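Local coordinates for o-succinylbenzoate synthase (Synechococcus elongatus, PDB 2OZT), which catalyses the metal-dependent dehydration of SHCHC to 2-succinylbenzoate (OSB), a step on the way to phylloquinone, at residues Tyr10-Leu18 and Gly299-Pro307; Tyr103-Cys111 and Phe284-Ala295. All blocks are in the same frame, centred on the assembly; numbering follows the deposited sequence.

Contact 1: residues Tyr10-Leu18 and Gly299-Pro307; sequences YEEPLQEPL and GVDRWRSAP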
loop_
_atom_site.group_PDB
_atom_site.type_symbol
_atom_site.label_atom_id
_atom_site.label_comp_id
_atom_site.label_asym_id
_atom_site.label_seq_id
_atom_site.Cartn_x
_atom_site.Cartn_y
_atom_site.Cartn_z
ATOM N N TYR A 10 6.550 18.401 3.852
ATOM C CA TYR A 10 5.203 18.564 4.415
ATOM C C TYR A 10 5.084 17.764 5.684
ATOM O O TYR A 10 5.785 16.806 5.837
ATOM C CB TYR A 10 4.126 18.164 3.397
ATOM C CG TYR A 10 3.906 16.674 3.149
ATOM C CD1 TYR A 10 3.187 15.896 4.053
ATOM C CD2 TYR A 10 4.392 16.067 1.997
ATOM C CE1 TYR A 10 2.934 14.560 3.811
ATOM C CE2 TYR A 10 4.136 14.708 1.729
ATOM C CZ TYR A 10 3.410 13.961 2.646
ATOM O OH TYR A 10 3.144 12.625 2.385
ATOM N N GLU A 11 4.236 18.216 6.615
ATOM C CA GLU A 11 3.929 17.436 7.831
ATOM C C GLU A 11 2.452 17.683 8.103
ATOM O O GLU A 11 2.088 18.752 8.611
ATOM C CB GLU A 11 4.823 17.859 9.016
ATOM C CG GLU A 11 4.511 17.179 10.381
ATOM C CD GLU A 11 5.761 16.952 11.254
ATOM O OE1 GLU A 11 6.248 17.872 11.966
ATOM O OE2 GLU A 11 6.262 15.816 11.250
ATOM N N GLU A 12 1.611 16.703 7.754
ATOM C CA GLU A 12 0.157 16.841 7.707
ATOM C C GLU A 12 -0.531 16.028 8.819
ATOM O O GLU A 12 -0.381 14.818 8.904
ATOM C CB GLU A 12 -0.346 16.400 6.323
ATOM C CG GLU A 12 -1.814 16.612 6.080
ATOM C CD GLU A 12 -2.274 16.082 4.746
ATOM O OE1 GLU A 12 -1.494 16.166 3.749
ATOM O OE2 GLU A 12 -3.429 15.592 4.700
ATOM N N PRO A 13 -1.273 16.701 9.712
ATOM C CA PRO A 13 -1.996 15.924 10.707
ATOM C C PRO A 13 -2.972 14.906 10.090
ATOM O O PRO A 13 -3.621 15.176 9.068
ATOM C CB PRO A 13 -2.776 17.012 11.477
ATOM C CG PRO A 13 -1.881 18.246 11.326
ATOM C CD PRO A 13 -1.439 18.158 9.906
ATOM N N LEU A 14 -3.095 13.747 10.727
ATOM C CA LEU A 14 -4.064 12.754 10.265
ATOM C C LEU A 14 -5.448 13.298 10.594
ATOM O O LEU A 14 -5.580 14.152 11.495
ATOM C CB LEU A 14 -3.819 11.398 10.924
ATOM C CG LEU A 14 -2.491 10.685 10.569
ATOM C CD1 LEU A 14 -2.379 9.332 11.239
ATOM C CD2 LEU A 14 -2.391 10.495 9.024
ATOM N N GLN A 15 -6.479 12.829 9.880
ATOM C CA GLN A 15 -7.845 13.288 10.150
ATOM C C GLN A 15 -8.317 12.791 11.525
ATOM O O GLN A 15 -9.108 13.455 12.201
ATOM C CB GLN A 15 -8.806 12.831 9.051
ATOM C CG GLN A 15 -10.250 13.225 9.333
ATOM C CD GLN A 15 -11.175 13.072 8.138
ATOM O OE1 GLN A 15 -11.697 14.065 7.622
ATOM N NE2 GLN A 15 -11.379 11.833 7.689
ATOM N N GLU A 16 -7.851 11.621 11.906
ATOM C CA GLU A 16 -7.959 11.157 13.271
ATOM C C GLU A 16 -6.786 10.239 13.534
ATOM O O GLU A 16 -6.185 9.708 12.593
ATOM C CB GLU A 16 -9.330 10.495 13.548
ATOM C CG GLU A 16 -9.622 9.237 12.726
ATOM C CD GLU A 16 -11.034 8.711 12.970
ATOM O OE1 GLU A 16 -11.286 8.289 14.106
ATOM O OE2 GLU A 16 -11.856 8.686 12.036
ATOM N N PRO A 17 -6.417 10.072 14.816
ATOM C CA PRO A 17 -5.224 9.302 15.140
ATOM C C PRO A 17 -5.369 7.846 14.735
ATOM O O PRO A 17 -6.485 7.314 14.744
ATOM C CB PRO A 17 -5.127 9.407 16.674
ATOM C CG PRO A 17 -6.492 9.831 17.128
ATOM C CD PRO A 17 -7.079 10.631 16.009
ATOM N N LEU A 18 -4.250 7.220 14.385
ATOM C CA LEU A 18 -4.226 5.798 14.042
ATOM C C LEU A 18 -3.458 4.977 15.071
ATOM O O LEU A 18 -2.250 5.130 15.228
ATOM C CB LEU A 18 -3.609 5.568 12.657
ATOM C CG LEU A 18 -3.349 4.127 12.202
ATOM C CD1 LEU A 18 -4.644 3.352 11.956
ATOM C CD2 LEU A 18 -2.488 4.129 10.946
ATOM N N GLY A 299 -8.833 2.320 1.257
ATOM C CA GLY A 299 -10.012 2.695 2.096
ATOM C C GLY A 299 -9.587 3.353 3.385
ATOM O O GLY A 299 -10.044 2.967 4.460
ATOM N N VAL A 300 -8.714 4.359 3.268
ATOM C CA VAL A 300 -7.979 4.886 4.415
ATOM C C VAL A 300 -8.357 6.341 4.722
ATOM O O VAL A 300 -7.628 7.010 5.438
ATOM C CB VAL A 300 -6.439 4.806 4.184
ATOM C CG1 VAL A 300 -5.973 3.324 4.053
ATOM C CG2 VAL A 300 -6.034 5.627 2.930
ATOM N N ASP A 301 -9.476 6.808 4.176
ATOM C CA ASP A 301 -9.922 8.202 4.377
ATOM C C ASP A 301 -10.111 8.629 5.803
ATOM O O ASP A 301 -10.020 9.818 6.081
ATOM C CB ASP A 301 -11.239 8.470 3.658
ATOM C CG ASP A 301 -11.067 8.599 2.175
ATOM O OD1 ASP A 301 -9.925 8.632 1.693
ATOM O OD2 ASP A 301 -12.096 8.663 1.489
ATOM N N ARG A 302 -10.387 7.699 6.705
ATOM C CA ARG A 302 -10.509 8.087 8.116
ATOM C C ARG A 302 -9.259 8.748 8.629
ATOM O O ARG A 302 -9.343 9.676 9.458
ATOM C CB ARG A 302 -10.829 6.893 9.000
ATOM C CG ARG A 302 -12.289 6.569 8.990
ATOM C CD ARG A 302 -12.618 5.452 9.947
ATOM N NE ARG A 302 -12.338 5.831 11.325
ATOM C CZ ARG A 302 -12.390 4.984 12.345
ATOM N NH1 ARG A 302 -12.697 3.705 12.125
ATOM N NH2 ARG A 302 -12.132 5.406 13.575
ATOM N N TRP A 303 -8.097 8.246 8.194
ATOM C CA TRP A 303 -6.805 8.725 8.692
ATOM C C TRP A 303 -6.212 9.734 7.765
ATOM O O TRP A 303 -5.724 10.768 8.205
ATOM C CB TRP A 303 -5.826 7.570 8.977
ATOM C CG TRP A 303 -6.501 6.657 9.894
ATOM C CD1 TRP A 303 -6.655 6.813 11.252
ATOM C CD2 TRP A 303 -7.281 5.529 9.531
ATOM N NE1 TRP A 303 -7.452 5.813 11.754
ATOM C CE2 TRP A 303 -7.846 5.006 10.717
ATOM C CE3 TRP A 303 -7.548 4.889 8.313
ATOM C CZ2 TRP A 303 -8.650 3.859 10.719
ATOM C CZ3 TRP A 303 -8.355 3.754 8.322
ATOM C CH2 TRP A 303 -8.902 3.260 9.520
ATOM N N ARG A 304 -6.232 9.455 6.470
ATOM C CA ARG A 304 -5.714 10.465 5.546
ATOM C C ARG A 304 -6.497 10.508 4.267
ATOM O O ARG A 304 -6.364 9.659 3.396
ATOM C CB ARG A 304 -4.230 10.281 5.254
ATOM C CG ARG A 304 -3.699 11.395 4.368
ATOM C CD ARG A 304 -2.188 11.342 4.255
ATOM N NE ARG A 304 -1.690 12.536 3.560
ATOM C CZ ARG A 304 -0.405 12.769 3.296
ATOM N NH1 ARG A 304 0.523 11.858 3.512
ATOM N NH2 ARG A 304 -0.059 13.882 2.652
ATOM N N SER A 305 -7.304 11.545 4.172
ATOM C CA SER A 305 -8.088 11.793 3.012
ATOM C C SER A 305 -7.196 12.490 1.992
ATOM O O SER A 305 -6.476 13.441 2.315
ATOM C CB SER A 305 -9.291 12.661 3.426
ATOM O OG SER A 305 -9.934 13.179 2.293
ATOM N N ALA A 306 -7.243 12.005 0.764
ATOM C CA ALA A 306 -6.398 12.566 -0.293
ATOM C C ALA A 306 -7.112 12.412 -1.624
ATOM O O ALA A 306 -6.830 11.504 -2.419
ATOM C CB ALA A 306 -5.035 11.873 -0.295
ATOM N N PRO A 307 -8.101 13.270 -1.862
ATOM C CA PRO A 307 -8.850 13.185 -3.111
ATOM C C PRO A 307 -7.941 13.324 -4.337
ATOM O O PRO A 307 -7.000 14.134 -4.341
ATOM C CB PRO A 307 -9.830 14.367 -3.001
ATOM C CG PRO A 307 -10.003 14.520 -1.474
ATOM C CD PRO A 307 -8.612 14.333 -0.970
HETATM O O HOH W 1 -3.810 14.255 2.490
#
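The indole of Trp-303 has Leu-18 on one face and Arg-302 CB over the centre of the other. Leu-18 CD1 makes a CH-pi contact with the five-membered ring, 3.9 Å from its centroid. At the indole edge sit the carbonyl oxygens of Glu-16 and Pro-17, and Glu-16 O is 3.2 Å from Trp-303 CD1. The guanidinium of Arg-302 has Trp-303 CZ2 over one face and the carboxylate of Glu-16 at its edge. The grip is side-on: Arg-302 NE bonds Glu-16 OE2 at 3.0 Å, and NH2 bonds OE1 at 3.1 Å. Both bonds are nearly straight, yet both oxygens are met from above the carboxylate plane. Glu-16 CG stands between its backbone N and carbonyl carbon (chi1 63°), which carries the extended chain to the arginine.

Here the N-terminal sheet of the MenC fold meets the loop after helix 277-290, and Arg-304 reaches strand 3-20 fully extended. Its NH1 bonds Tyr-10 OH at 3.0 Å, in the guanidinium plane, and also Leu-274 O. Tyr-10 OH is held again by Glu-46. Arg-304 NH2 forms a salt bridge to Glu-12 OE1 at 2.9 Å, weak as a hydrogen bond. A water joins Glu-12 OE2, Arg-304 NE and Ser-305 O. Gln-15 N bonds Trp-303 O at 2.8 Å. The negative charge of Glu-12 probably offsets the positive charge of buried Arg-304, and the arginine's several bonds limit rotation of its guanidinium.

Contact 2: residues Tyr103-Cys111 and Phe284-Ala295; sequences YRVRPWPIC and FHLLETWQPCHA. With PO4 (phosphate ion), chain B.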
loop_
_atom_site.group_PDB
_atom_site.type_symbol
_atom_site.label_atom_id
_atom_site.label_comp_id
_atom_site.label_asym_id
_atom_site.label_seq_id
_atom_site.Cartn_x
_atom_site.Cartn_y
_atom_site.Cartn_z
ATOM N N TYR A 103 -3.988 13.737 -15.059
ATOM C CA TYR A 103 -4.054 12.370 -15.571
ATOM C C TYR A 103 -5.466 11.860 -15.672
ATOM O O TYR A 103 -6.316 12.235 -14.876
ATOM C CB TYR A 103 -3.357 11.419 -14.593
ATOM C CG TYR A 103 -1.857 11.444 -14.617
ATOM C CD1 TYR A 103 -1.130 11.485 -13.411
ATOM C CD2 TYR A 103 -1.150 11.369 -15.811
ATOM C CE1 TYR A 103 0.232 11.446 -13.421
ATOM C CE2 TYR A 103 0.203 11.338 -15.837
ATOM C CZ TYR A 103 0.914 11.377 -14.638
ATOM O OH TYR A 103 2.260 11.322 -14.715
ATOM N N ARG A 104 -5.673 10.946 -16.631
ATOM C CA ARG A 104 -6.916 10.199 -16.753
ATOM C C ARG A 104 -6.881 9.084 -15.722
ATOM O O ARG A 104 -5.917 8.329 -15.657
ATOM C CB ARG A 104 -7.018 9.606 -18.169
ATOM C CG ARG A 104 -8.213 8.680 -18.403
ATOM C CD ARG A 104 -9.523 9.446 -18.281
ATOM N NE ARG A 104 -9.750 10.362 -19.400
ATOM C CZ ARG A 104 -10.425 11.507 -19.309
ATOM N NH1 ARG A 104 -10.932 11.901 -18.142
ATOM N NH2 ARG A 104 -10.583 12.267 -20.386
ATOM N N VAL A 105 -7.888 9.045 -14.868
ATOM C CA VAL A 105 -7.944 8.007 -13.843
ATOM C C VAL A 105 -9.365 7.492 -13.764
ATOM O O VAL A 105 -10.274 8.043 -14.395
ATOM C CB VAL A 105 -7.445 8.500 -12.439
ATOM C CG1 VAL A 105 -6.003 8.971 -12.489
ATOM C CG2 VAL A 105 -8.316 9.571 -11.893
ATOM N N ARG A 106 -9.554 6.415 -13.028
ATOM C CA ARG A 106 -10.874 5.834 -12.901
ATOM C C ARG A 106 -11.108 5.313 -11.489
ATOM O O ARG A 106 -10.137 5.055 -10.752
ATOM C CB ARG A 106 -11.092 4.741 -13.948
ATOM C CG ARG A 106 -10.568 3.403 -13.553
ATOM C CD ARG A 106 -10.766 2.364 -14.634
ATOM N NE ARG A 106 -9.780 2.515 -15.704
ATOM C CZ ARG A 106 -9.749 1.716 -16.765
ATOM N NH1 ARG A 106 -10.658 0.733 -16.868
ATOM N NH2 ARG A 106 -8.828 1.879 -17.690
ATOM N N PRO A 107 -12.393 5.246 -11.100
ATOM C CA PRO A 107 -12.749 4.464 -9.951
ATOM C C PRO A 107 -12.337 3.022 -10.193
ATOM O O PRO A 107 -12.636 2.429 -11.236
ATOM C CB PRO A 107 -14.287 4.594 -9.892
ATOM C CG PRO A 107 -14.679 4.972 -11.263
ATOM C CD PRO A 107 -13.579 5.890 -11.696
ATOM N N TRP A 108 -11.562 2.516 -9.251
ATOM C CA TRP A 108 -11.400 1.088 -9.051
ATOM C C TRP A 108 -12.104 0.684 -7.769
ATOM O O TRP A 108 -12.251 1.527 -6.861
ATOM C CB TRP A 108 -9.908 0.816 -8.904
ATOM C CG TRP A 108 -9.125 1.176 -10.135
ATOM C CD1 TRP A 108 -8.374 2.303 -10.336
ATOM C CD2 TRP A 108 -9.027 0.405 -11.353
ATOM N NE1 TRP A 108 -7.810 2.278 -11.583
ATOM C CE2 TRP A 108 -8.194 1.136 -12.234
ATOM C CE3 TRP A 108 -9.563 -0.800 -11.785
ATOM C CZ2 TRP A 108 -7.857 0.676 -13.512
ATOM C CZ3 TRP A 108 -9.220 -1.259 -13.095
ATOM C CH2 TRP A 108 -8.392 -0.495 -13.932
ATOM N N PRO A 109 -12.544 -0.580 -7.685
ATOM C CA PRO A 109 -13.139 -1.031 -6.423
ATOM C C PRO A 109 -12.150 -0.843 -5.281
ATOM O O PRO A 109 -10.933 -1.093 -5.475
ATOM C CB PRO A 109 -13.358 -2.525 -6.648
ATOM C CG PRO A 109 -13.570 -2.648 -8.132
ATOM C CD PRO A 109 -12.573 -1.649 -8.709
ATOM N N ILE A 110 -12.677 -0.468 -4.113
ATOM C CA ILE A 110 -11.862 -0.176 -2.932
ATOM C C ILE A 110 -12.253 -1.122 -1.803
ATOM O O ILE A 110 -13.435 -1.371 -1.598
ATOM C CB ILE A 110 -12.115 1.266 -2.428
ATOM C CG1 ILE A 110 -11.835 2.299 -3.526
ATOM C CG2 ILE A 110 -11.279 1.576 -1.157
ATOM C CD1 ILE A 110 -10.367 2.305 -3.985
ATOM N N CYS A 111 -11.271 -1.650 -1.083
ATOM C CA CYS A 111 -11.551 -2.551 0.067
ATOM C C CYS A 111 -11.960 -1.739 1.271
ATOM O O CYS A 111 -11.326 -0.725 1.611
ATOM C CB CYS A 111 -10.268 -3.311 0.358
ATOM S SG CYS A 111 -10.398 -4.440 1.727
ATOM N N PHE A 284 -2.911 5.917 -9.132
ATOM C CA PHE A 284 -4.072 5.660 -9.999
ATOM C C PHE A 284 -3.710 5.782 -11.496
ATOM O O PHE A 284 -4.262 5.020 -12.309
ATOM C CB PHE A 284 -5.279 6.519 -9.626
ATOM C CG PHE A 284 -6.083 5.937 -8.480
ATOM C CD1 PHE A 284 -5.516 5.787 -7.213
ATOM C CD2 PHE A 284 -7.405 5.562 -8.678
ATOM C CE1 PHE A 284 -6.270 5.239 -6.158
ATOM C CE2 PHE A 284 -8.155 5.051 -7.658
ATOM C CZ PHE A 284 -7.612 4.880 -6.385
ATOM N N HIS A 285 -2.819 6.704 -11.875
ATOM C CA HIS A 285 -2.377 6.747 -13.271
ATOM C C HIS A 285 -1.679 5.435 -13.638
ATOM O O HIS A 285 -1.887 4.883 -14.727
ATOM C CB HIS A 285 -1.415 7.940 -13.426
ATOM C CG HIS A 285 -0.628 7.948 -14.709
ATOM N ND1 HIS A 285 -1.222 8.076 -15.945
ATOM C CD2 HIS A 285 0.701 7.827 -14.943
ATOM C CE1 HIS A 285 -0.296 8.030 -16.888
ATOM N NE2 HIS A 285 0.881 7.891 -16.308
ATOM N N LEU A 286 -0.770 4.974 -12.778
ATOM C CA LEU A 286 -0.084 3.721 -13.061
ATOM C C LEU A 286 -1.070 2.526 -13.176
ATOM O O LEU A 286 -0.854 1.606 -13.957
ATOM C CB LEU A 286 0.934 3.423 -11.951
ATOM C CG LEU A 286 2.162 4.369 -11.994
ATOM C CD1 LEU A 286 2.891 4.372 -10.663
ATOM C CD2 LEU A 286 3.100 3.900 -13.110
ATOM N N LEU A 287 -2.138 2.550 -12.379
ATOM C CA LEU A 287 -3.142 1.499 -12.466
ATOM C C LEU A 287 -3.854 1.444 -13.813
ATOM O O LEU A 287 -4.457 0.427 -14.142
ATOM C CB LEU A 287 -4.160 1.663 -11.336
ATOM C CG LEU A 287 -3.595 1.479 -9.881
ATOM C CD1 LEU A 287 -4.657 1.695 -8.830
ATOM C CD2 LEU A 287 -2.956 0.102 -9.720
ATOM N N GLU A 288 -3.805 2.528 -14.599
ATOM C CA GLU A 288 -4.387 2.454 -15.961
ATOM C C GLU A 288 -3.569 1.471 -16.816
ATOM O O GLU A 288 -4.118 0.879 -17.749
ATOM C CB GLU A 288 -4.398 3.816 -16.645
ATOM C CG GLU A 288 -5.353 4.860 -16.046
ATOM C CD GLU A 288 -6.793 4.488 -16.314
ATOM O OE1 GLU A 288 -7.181 4.400 -17.505
ATOM O OE2 GLU A 288 -7.541 4.253 -15.352
ATOM N N THR A 289 -2.286 1.336 -16.513
ATOM C CA THR A 289 -1.446 0.316 -17.166
ATOM C C THR A 289 -1.600 -1.061 -16.497
ATOM O O THR A 289 -1.886 -2.045 -17.181
ATOM C CB THR A 289 -0.002 0.768 -17.231
ATOM O OG1 THR A 289 0.092 1.931 -18.103
ATOM C CG2 THR A 289 0.912 -0.374 -17.755
ATOM N N TRP A 290 -1.425 -1.137 -15.169
ATOM C CA TRP A 290 -1.423 -2.424 -14.503
ATOM C C TRP A 290 -2.800 -3.082 -14.389
ATOM O O TRP A 290 -2.871 -4.313 -14.320
ATOM C CB TRP A 290 -0.802 -2.290 -13.099
ATOM C CG TRP A 290 0.672 -1.919 -13.151
ATOM C CD1 TRP A 290 1.606 -2.360 -14.055
ATOM C CD2 TRP A 290 1.382 -1.078 -12.217
ATOM N NE1 TRP A 290 2.854 -1.833 -13.737
ATOM C CE2 TRP A 290 2.730 -1.060 -12.607
ATOM C CE3 TRP A 290 1.006 -0.384 -11.059
ATOM C CZ2 TRP A 290 3.703 -0.330 -11.907
ATOM C CZ3 TRP A 290 1.983 0.310 -10.340
ATOM C CH2 TRP A 290 3.315 0.358 -10.798
ATOM N N GLN A 291 -3.868 -2.288 -14.392
ATOM C CA GLN A 291 -5.256 -2.797 -14.411
ATOM C C GLN A 291 -5.563 -3.814 -13.319
ATOM O O GLN A 291 -5.681 -5.020 -13.566
ATOM C CB GLN A 291 -5.586 -3.395 -15.778
ATOM C CG GLN A 291 -5.443 -2.331 -16.864
ATOM C CD GLN A 291 -6.736 -1.741 -17.277
ATOM O OE1 GLN A 291 -7.747 -2.431 -17.347
ATOM N NE2 GLN A 291 -6.735 -0.436 -17.552
ATOM N N PRO A 292 -5.670 -3.320 -12.091
ATOM C CA PRO A 292 -5.776 -4.222 -10.939
ATOM C C PRO A 292 -7.019 -5.118 -10.998
ATOM O O PRO A 292 -8.066 -4.718 -11.512
ATOM C CB PRO A 292 -5.847 -3.249 -9.733
ATOM C CG PRO A 292 -6.322 -1.945 -10.326
ATOM C CD PRO A 292 -5.723 -1.910 -11.717
ATOM N N CYS A 293 -6.892 -6.310 -10.424
ATOM C CA CYS A 293 -7.988 -7.270 -10.398
ATOM C C CYS A 293 -8.481 -7.608 -9.006
ATOM O O CYS A 293 -9.256 -8.563 -8.809
ATOM C CB CYS A 293 -7.580 -8.576 -11.101
ATOM S SG CYS A 293 -6.206 -9.401 -10.354
ATOM N N HIS A 294 -8.011 -6.853 -8.018
ATOM C CA HIS A 294 -8.503 -6.980 -6.638
ATOM C C HIS A 294 -8.760 -5.615 -6.065
ATOM O O HIS A 294 -8.090 -4.628 -6.454
ATOM C CB HIS A 294 -7.468 -7.694 -5.772
ATOM C CG HIS A 294 -7.145 -9.069 -6.272
ATOM N ND1 HIS A 294 -8.093 -10.070 -6.334
ATOM C CD2 HIS A 294 -5.985 -9.604 -6.748
ATOM C CE1 HIS A 294 -7.532 -11.173 -6.818
ATOM N NE2 HIS A 294 -6.264 -10.916 -7.096
ATOM N N ALA A 295 -9.714 -5.535 -5.140
ATOM C CA ALA A 295 -10.082 -4.269 -4.503
ATOM C C ALA A 295 -8.840 -3.641 -3.896
ATOM O O ALA A 295 -8.030 -4.322 -3.255
ATOM C CB ALA A 295 -11.095 -4.539 -3.366
HETATM P P PO4 B . -11.105 -8.879 -4.619
HETATM O O1 PO4 B . -11.633 -7.491 -4.808
HETATM O O2 PO4 B . -9.786 -8.725 -3.945
HETATM O O3 PO4 B . -12.071 -9.625 -3.696
HETATM O O4 PO4 B . -10.894 -9.821 -5.791
HETATM O O HOH W 2 -3.657 8.282 -16.902
HETATM O O HOH W 3 -6.937 4.706 -12.797
HETATM O O HOH W 4 -9.602 -2.574 -7.760
#
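Val-105 and His-285 approach where an irregular chain passes helix 277-290, their CA atoms 5.7 Å apart. The segments meet again at Ile-110 and Ala-295, with CA atoms 4.7 Å apart. Between these points the helix ends, and Gln-291 leaves it with positive phi (53°). The backbones of Pro-109 and Cys-111 hydrogen-bond to that of Leu-296, and Ala-295 CA makes a CH...O contact with Pro-109 O at 3.4 Å.

The rings of Tyr-103 and His-285 stack face to face, centroids 3.6 Å apart and planes at 7°. His-285 CG is anti to its backbone N (chi1 167°), which lays the imidazole over the phenol. A water joins His-285 ND1 to Arg-104 O. This contact sets the linker before strand 112-114 against a helix of the C-terminal barrel domain, within the enolase-superfamily architecture. Arg-106 grips Glu-288 side-on, with NE to OE2 at 2.9 Å and NH2 to OE1 at 3.0 Å. The indole of Trp-108 is sandwiched between Arg-106 CG and Pro-292, whose CD lies 3.6 Å from the six-membered ring centroid. Phe-284 CD2 comes to the indole edge. A second water takes hydrogen bonds from Trp-108 NE1 and Arg-106 N and gives them to Phe-284 O and Glu-288 OE2. Farther along, a phosphate, probably from crystallisation, accepts from His-294 ND1 at 2.9 Å to O4 and from Ala-295 N to O1.

Overall arrangement
The centres of contact 1 and contact 2 lie about 21 Å apart, but they touch where Gly-299 N packs on Ile-110 CG2. Along the chain the order is 10-18, 103-111, 284-295, 299-307, so contact 2 falls wholly between the two halves of contact 1. Contact 1 ties strand 3-20 of the antiparallel N-terminal sheet to the loop between helices 277-290 and 312-320. Contact 2 ties the linker leading into strand 112-114, the first of the parallel barrel strands, to helix 277-290. Contact 1 thus joins the N-terminal part of the chain to a late loop. Leu-18 and Cys-111 each come within about 10 Å of the metal-binding Asp-167, measured between side chains.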